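Local atomic coordinates of biofilm growth-associated repressor (Xylella fastidiosa, PDB entry 3PQJ), a protein that represses transcription of its own operon by binding a palindromic AT-rich sequence that spans the -10 region of the blh promoter. Residues F37-L42 and K73-R78; S63-T68 and Y77-A82. All coordinates share one frame; numbering follows the deposited sequence.

Overall arrangement
Both contacts use strand 75-79, the central strand of a three-stranded antiparallel sheet in this winged helix-turn-helix protein. Interaction 1 binds it to the short strand 37-38 and the first turn of helix 39-46; interaction 2 pairs it with strand 66-70, its partner in the wing hairpin. Each contact is partly buried, yet interaction 2 buries more surface between its segments, 502 against 328 Å², and has more exposed residues. Y77 serves both, meeting V39 and L42 in interaction 1 and V66 and T68 in interaction 2. Capping and water-linked polar groups mark interaction 1, whereas interaction 2 relies on backbone pairing, a CH-pi contact, aliphatic packing and a carbonyl accepting one good bond and two weak ones.

Interaction 1: residues F37-L42 and K73-R78; sequences FSVGEL and KQIFYR
Y77 meets F37 through its backbone, then L42 and V39 through its side chain. Its N donates to F37 O at 2.8 Å in a nearly straight bond, and F37 N answers to Y77 O, an antiparallel hydrogen-bonded pair. CB of Y77 lies 4.0 Å from L42 CD1, the two side chains crossing at about a right angle. With CG anti to the carbonyl carbon (chi1 -80°), the ring extends to the start of helix 39-46, where CE2 meets V39 CG2 at 3.6 Å, the methyl approaching the ring edge in its plane. At the tip, OH is hydrogen-bonded to NH1 of R61 in helix 52-63, whose L57 also touches Y77 and L42.

The neighbouring pair, S38 and F76, is non-hydrogen-bonded, and F76 CE1 comes 4.0 Å from S38 CB. S38 is the N-cap of the helix and forms a capping box: E41 N donates to S38 OG at 2.9 Å, while S38 N reaches E41 OE1 from above the carboxylate plane. V39 N, in the first turn, is taken by I75 O at 3.2 Å. A water donating to Q74 OE1 makes a weak link to G40 N.

Strand and side-chain acceptors thus satisfy amides at the helix start, coupling the predicted DNA-binding helix-turn-helix to the wing through backbone and capping hydrogen bonds together with apolar contacts of Y77 with V39 and L42.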
loop_
_atom_site.group_PDB
_atom_site.type_symbol
_atom_site.label_atom_id
_atom_site.label_comp_id
_atom_site.label_asym_id
_atom_site.label_seq_id
_atom_site.Cartn_x
_atom_site.Cartn_y
_atom_site.Cartn_z
ATOM N N PHE A 37 5.295 21.114 2.313
ATOM C CA PHE A 37 6.521 21.364 1.559
ATOM C C PHE A 37 6.179 21.957 0.196
ATOM O O PHE A 37 5.191 21.551 -0.428
ATOM C CB PHE A 37 7.317 20.054 1.341
ATOM C CG PHE A 37 7.936 19.439 2.572
ATOM C CD1 PHE A 37 9.235 19.759 2.950
ATOM C CD2 PHE A 37 7.237 18.496 3.330
ATOM C CE1 PHE A 37 9.811 19.177 4.094
ATOM C CE2 PHE A 37 7.804 17.925 4.487
ATOM C CZ PHE A 37 9.090 18.258 4.855
ATOM N N SER A 38 7.032 22.880 -0.290
ATOM C CA SER A 38 6.923 23.472 -1.625
ATOM C C SER A 38 7.381 22.424 -2.624
ATOM O O SER A 38 8.013 21.434 -2.231
ATOM C CB SER A 38 7.830 24.700 -1.749
ATOM O OG SER A 38 9.214 24.381 -1.796
ATOM N N VAL A 39 7.133 22.665 -3.919
ATOM C CA VAL A 39 7.598 21.763 -4.979
ATOM C C VAL A 39 9.155 21.690 -4.953
ATOM O O VAL A 39 9.730 20.600 -5.072
ATOM C CB VAL A 39 7.026 22.169 -6.364
ATOM C CG1 VAL A 39 7.420 21.170 -7.436
ATOM C CG2 VAL A 39 5.503 22.305 -6.313
ATOM N N GLY A 40 9.795 22.847 -4.735
ATOM C CA GLY A 40 11.244 22.995 -4.617
ATOM C C GLY A 40 11.812 22.221 -3.451
ATOM O O GLY A 40 12.792 21.506 -3.630
ATOM N N GLU A 41 11.183 22.326 -2.259
ATOM C CA GLU A 41 11.586 21.588 -1.045
ATOM C C GLU A 41 11.448 20.066 -1.253
ATOM O O GLU A 41 12.286 19.317 -0.761
ATOM C CB GLU A 41 10.712 21.984 0.151
ATOM C CG GLU A 41 11.022 23.323 0.788
ATOM C CD GLU A 41 10.082 23.645 1.932
ATOM O OE1 GLU A 41 9.028 24.265 1.669
ATOM O OE2 GLU A 41 10.358 23.211 3.074
ATOM N N LEU A 42 10.385 19.617 -1.967
ATOM C CA LEU A 42 10.127 18.203 -2.267
ATOM C C LEU A 42 11.181 17.613 -3.196
ATOM O O LEU A 42 11.521 16.437 -3.071
ATOM C CB LEU A 42 8.712 17.987 -2.850
ATOM C CG LEU A 42 7.549 18.059 -1.860
ATOM C CD1 LEU A 42 6.220 18.164 -2.595
ATOM C CD2 LEU A 42 7.569 16.873 -0.887
ATOM N N LYS A 73 4.611 33.616 -5.408
ATOM C CA LYS A 73 5.934 33.008 -5.469
ATOM C C LYS A 73 5.936 31.503 -5.852
ATOM O O LYS A 73 6.587 31.129 -6.834
ATOM C CB LYS A 73 6.691 33.256 -4.158
ATOM N N GLN A 74 5.208 30.645 -5.101
ATOM C CA GLN A 74 5.239 29.191 -5.341
ATOM C C GLN A 74 3.975 28.388 -5.012
ATOM O O GLN A 74 2.984 28.952 -4.530
ATOM C CB GLN A 74 6.443 28.580 -4.593
ATOM C CG GLN A 74 6.606 29.072 -3.151
ATOM C CD GLN A 74 7.959 28.785 -2.576
ATOM O OE1 GLN A 74 8.703 27.931 -3.067
ATOM N NE2 GLN A 74 8.287 29.450 -1.485
ATOM N N ILE A 75 4.039 27.045 -5.283
ATOM C CA ILE A 75 3.030 26.020 -4.994
ATOM C C ILE A 75 3.543 25.157 -3.816
ATOM O O ILE A 75 4.715 24.781 -3.791
ATOM C CB ILE A 75 2.651 25.168 -6.246
ATOM C CG1 ILE A 75 2.132 26.061 -7.409
ATOM C CG2 ILE A 75 1.623 24.059 -5.905
ATOM C CD1 ILE A 75 2.029 25.382 -8.840
ATOM N N PHE A 76 2.664 24.878 -2.838
ATOM C CA PHE A 76 2.946 24.061 -1.659
ATOM C C PHE A 76 2.024 22.873 -1.641
ATOM O O PHE A 76 0.830 23.017 -1.920
ATOM C CB PHE A 76 2.703 24.856 -0.367
ATOM C CG PHE A 76 3.643 26.012 -0.157
ATOM C CD1 PHE A 76 4.787 25.861 0.615
ATOM C CD2 PHE A 76 3.381 27.258 -0.730
ATOM C CE1 PHE A 76 5.671 26.927 0.789
ATOM C CE2 PHE A 76 4.263 28.324 -0.551
ATOM C CZ PHE A 76 5.400 28.153 0.212
ATOM N N TYR A 77 2.559 21.714 -1.250
ATOM C CA TYR A 77 1.781 20.481 -1.141
ATOM C C TYR A 77 1.617 20.063 0.313
ATOM O O TYR A 77 2.545 20.198 1.116
ATOM C CB TYR A 77 2.413 19.365 -1.969
ATOM C CG TYR A 77 2.079 19.456 -3.439
ATOM C CD1 TYR A 77 1.015 18.737 -3.976
ATOM C CD2 TYR A 77 2.829 20.256 -4.300
ATOM C CE1 TYR A 77 0.711 18.801 -5.335
ATOM C CE2 TYR A 77 2.521 20.344 -5.661
ATOM C CZ TYR A 77 1.462 19.610 -6.176
ATOM O OH TYR A 77 1.147 19.680 -7.516
ATOM N N ARG A 78 0.424 19.570 0.646
ATOM C CA ARG A 78 0.060 19.127 1.992
ATOM C C ARG A 78 -0.688 17.813 1.892
ATOM O O ARG A 78 -1.475 17.630 0.980
ATOM C CB ARG A 78 -0.846 20.184 2.648
ATOM C CG ARG A 78 -0.953 20.104 4.151
ATOM C CD ARG A 78 -1.852 21.204 4.671
ATOM N NE ARG A 78 -1.873 21.245 6.133
ATOM C CZ ARG A 78 -1.018 21.944 6.881
ATOM N NH1 ARG A 78 -0.067 22.675 6.310
ATOM N NH2 ARG A 78 -1.112 21.920 8.204
HETATM O O HOH W 1 11.473 26.748 -1.489
HETATM O O HOH W 2 8.044 25.831 -4.899
#

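Interaction 2: residues S63-T68 and Y77-A82; sequences SGIVET and YRLTEA
T68 and Y77 lie side by side and point the same way within the beta hairpin that forms the wing of this ArsR-type winged helix fold. The threonine methyl CG2 sits over one face of the tyrosine ring, 3.7 Å from its centroid and 23° off the ring normal, a CH-pi contact displaced toward the rim. V66 meets the same ring at its edge, in plane, CG2 3.7 Å from Y77 CD1. V66 also crosses L79 at about a right angle, and L32 of helix 23-32 touches both of these side chains. I65 and E81 cross likewise, I65 CB 3.7 Å from E81 CB, and E81 OE2 is hydrogen-bonded to K83 N.

The other side of the sheet carries E67 and R78, again side by side and pointing alike. The carboxylate and guanidinium planes are 42° apart and E67 OE2 stays beyond salt-bridge distance of R78 NE, so any attraction is probably modest; OE2 lies nearer the methylene CD of R78, at 3.6 Å. T80 crosses E67 at about a right angle; its CG2, anti to the carbonyl carbon, meets E67 CD at 3.5 Å while OG1 turns to I65 O.

Paired amides of E67 and R78 bond to each other's carbonyls. Where the strands end, I65 O takes T80 N at 2.8 Å, with weak bonds from T80 OG1 at 3.3 Å and E81 N at 3.4 Å.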
loop_
_atom_site.group_PDB
_atom_site.type_symbol
_atom_site.label_atom_id
_atom_site.label_comp_id
_atom_site.label_asym_id
_atom_site.label_seq_id
_atom_site.Cartn_x
_atom_site.Cartn_y
_atom_site.Cartn_z
ATOM N N SER A 63 -5.973 11.675 -6.917
ATOM C CA SER A 63 -6.373 10.693 -5.906
ATOM C C SER A 63 -7.118 11.366 -4.726
ATOM O O SER A 63 -7.866 10.701 -4.002
ATOM C CB SER A 63 -5.152 9.933 -5.393
ATOM O OG SER A 63 -4.464 10.634 -4.366
ATOM N N GLY A 64 -6.868 12.657 -4.521
ATOM C CA GLY A 64 -7.493 13.435 -3.459
ATOM C C GLY A 64 -6.860 13.332 -2.084
ATOM O O GLY A 64 -7.471 13.759 -1.111
ATOM N N ILE A 65 -5.636 12.797 -1.984
ATOM C CA ILE A 65 -4.924 12.641 -0.709
ATOM C C ILE A 65 -3.983 13.837 -0.386
ATOM O O ILE A 65 -3.506 13.966 0.747
ATOM C CB ILE A 65 -4.233 11.236 -0.551
ATOM C CG1 ILE A 65 -2.852 11.149 -1.237
ATOM C CG2 ILE A 65 -5.169 10.070 -0.923
ATOM C CD1 ILE A 65 -2.038 9.862 -0.902
ATOM N N VAL A 66 -3.674 14.664 -1.394
ATOM C CA VAL A 66 -2.843 15.849 -1.223
ATOM C C VAL A 66 -3.608 17.064 -1.731
ATOM O O VAL A 66 -4.411 16.934 -2.659
ATOM C CB VAL A 66 -1.417 15.774 -1.857
ATOM C CG1 VAL A 66 -0.665 14.491 -1.478
ATOM C CG2 VAL A 66 -1.446 15.987 -3.371
ATOM N N GLU A 67 -3.355 18.240 -1.142
ATOM C CA GLU A 67 -3.938 19.502 -1.578
ATOM C C GLU A 67 -2.815 20.493 -1.888
ATOM O O GLU A 67 -1.684 20.295 -1.449
ATOM C CB GLU A 67 -4.946 20.063 -0.545
ATOM C CG GLU A 67 -4.327 20.902 0.556
ATOM C CD GLU A 67 -5.290 21.316 1.640
ATOM O OE1 GLU A 67 -6.518 21.224 1.408
ATOM O OE2 GLU A 67 -4.817 21.681 2.742
ATOM N N THR A 68 -3.132 21.541 -2.649
ATOM C CA THR A 68 -2.180 22.581 -3.010
ATOM C C THR A 68 -2.519 23.909 -2.361
ATOM O O THR A 68 -3.687 24.220 -2.153
ATOM C CB THR A 68 -2.083 22.737 -4.517
ATOM O OG1 THR A 68 -3.406 22.786 -5.063
ATOM C CG2 THR A 68 -1.289 21.636 -5.152
ATOM N N TYR A 77 2.559 21.714 -1.250
ATOM C CA TYR A 77 1.781 20.481 -1.141
ATOM C C TYR A 77 1.617 20.063 0.313
ATOM O O TYR A 77 2.545 20.198 1.116
ATOM C CB TYR A 77 2.413 19.365 -1.969
ATOM C CG TYR A 77 2.079 19.456 -3.439
ATOM C CD1 TYR A 77 1.015 18.737 -3.976
ATOM C CD2 TYR A 77 2.829 20.256 -4.300
ATOM C CE1 TYR A 77 0.711 18.801 -5.335
ATOM C CE2 TYR A 77 2.521 20.344 -5.661
ATOM C CZ TYR A 77 1.462 19.610 -6.176
ATOM O OH TYR A 77 1.147 19.680 -7.516
ATOM N N ARG A 78 0.424 19.570 0.646
ATOM C CA ARG A 78 0.060 19.127 1.992
ATOM C C ARG A 78 -0.688 17.813 1.892
ATOM O O ARG A 78 -1.475 17.630 0.980
ATOM C CB ARG A 78 -0.846 20.184 2.648
ATOM C CG ARG A 78 -0.953 20.104 4.151
ATOM C CD ARG A 78 -1.852 21.204 4.671
ATOM N NE ARG A 78 -1.873 21.245 6.133
ATOM C CZ ARG A 78 -1.018 21.944 6.881
ATOM N NH1 ARG A 78 -0.067 22.675 6.310
ATOM N NH2 ARG A 78 -1.112 21.920 8.204
ATOM N N LEU A 79 -0.469 16.915 2.841
ATOM C CA LEU A 79 -1.180 15.637 2.895
ATOM C C LEU A 79 -2.484 15.841 3.680
ATOM O O LEU A 79 -2.455 16.291 4.832
ATOM C CB LEU A 79 -0.293 14.533 3.527
ATOM C CG LEU A 79 -0.836 13.111 3.558
ATOM C CD1 LEU A 79 -0.739 12.478 2.190
ATOM C CD2 LEU A 79 -0.080 12.286 4.538
ATOM N N THR A 80 -3.621 15.523 3.052
ATOM C CA THR A 80 -4.919 15.724 3.693
ATOM C C THR A 80 -5.620 14.457 4.148
ATOM O O THR A 80 -6.437 14.511 5.066
ATOM C CB THR A 80 -5.814 16.618 2.844
ATOM O OG1 THR A 80 -6.006 16.008 1.568
ATOM C CG2 THR A 80 -5.254 18.026 2.701
ATOM N N GLU A 81 -5.333 13.324 3.490
ATOM C CA GLU A 81 -5.964 12.067 3.848
ATOM C C GLU A 81 -5.236 11.476 5.047
ATOM O O GLU A 81 -4.090 11.022 4.920
ATOM C CB GLU A 81 -6.006 11.099 2.644
ATOM C CG GLU A 81 -6.737 9.785 2.872
ATOM C CD GLU A 81 -8.108 9.910 3.515
ATOM O OE1 GLU A 81 -9.078 10.261 2.807
ATOM O OE2 GLU A 81 -8.209 9.673 4.738
ATOM N N ALA A 82 -5.914 11.496 6.225
ATOM C CA ALA A 82 -5.403 10.939 7.478
ATOM C C ALA A 82 -5.114 9.446 7.366
ATOM O O ALA A 82 -4.174 8.971 8.005
ATOM C CB ALA A 82 -6.369 11.205 8.619
#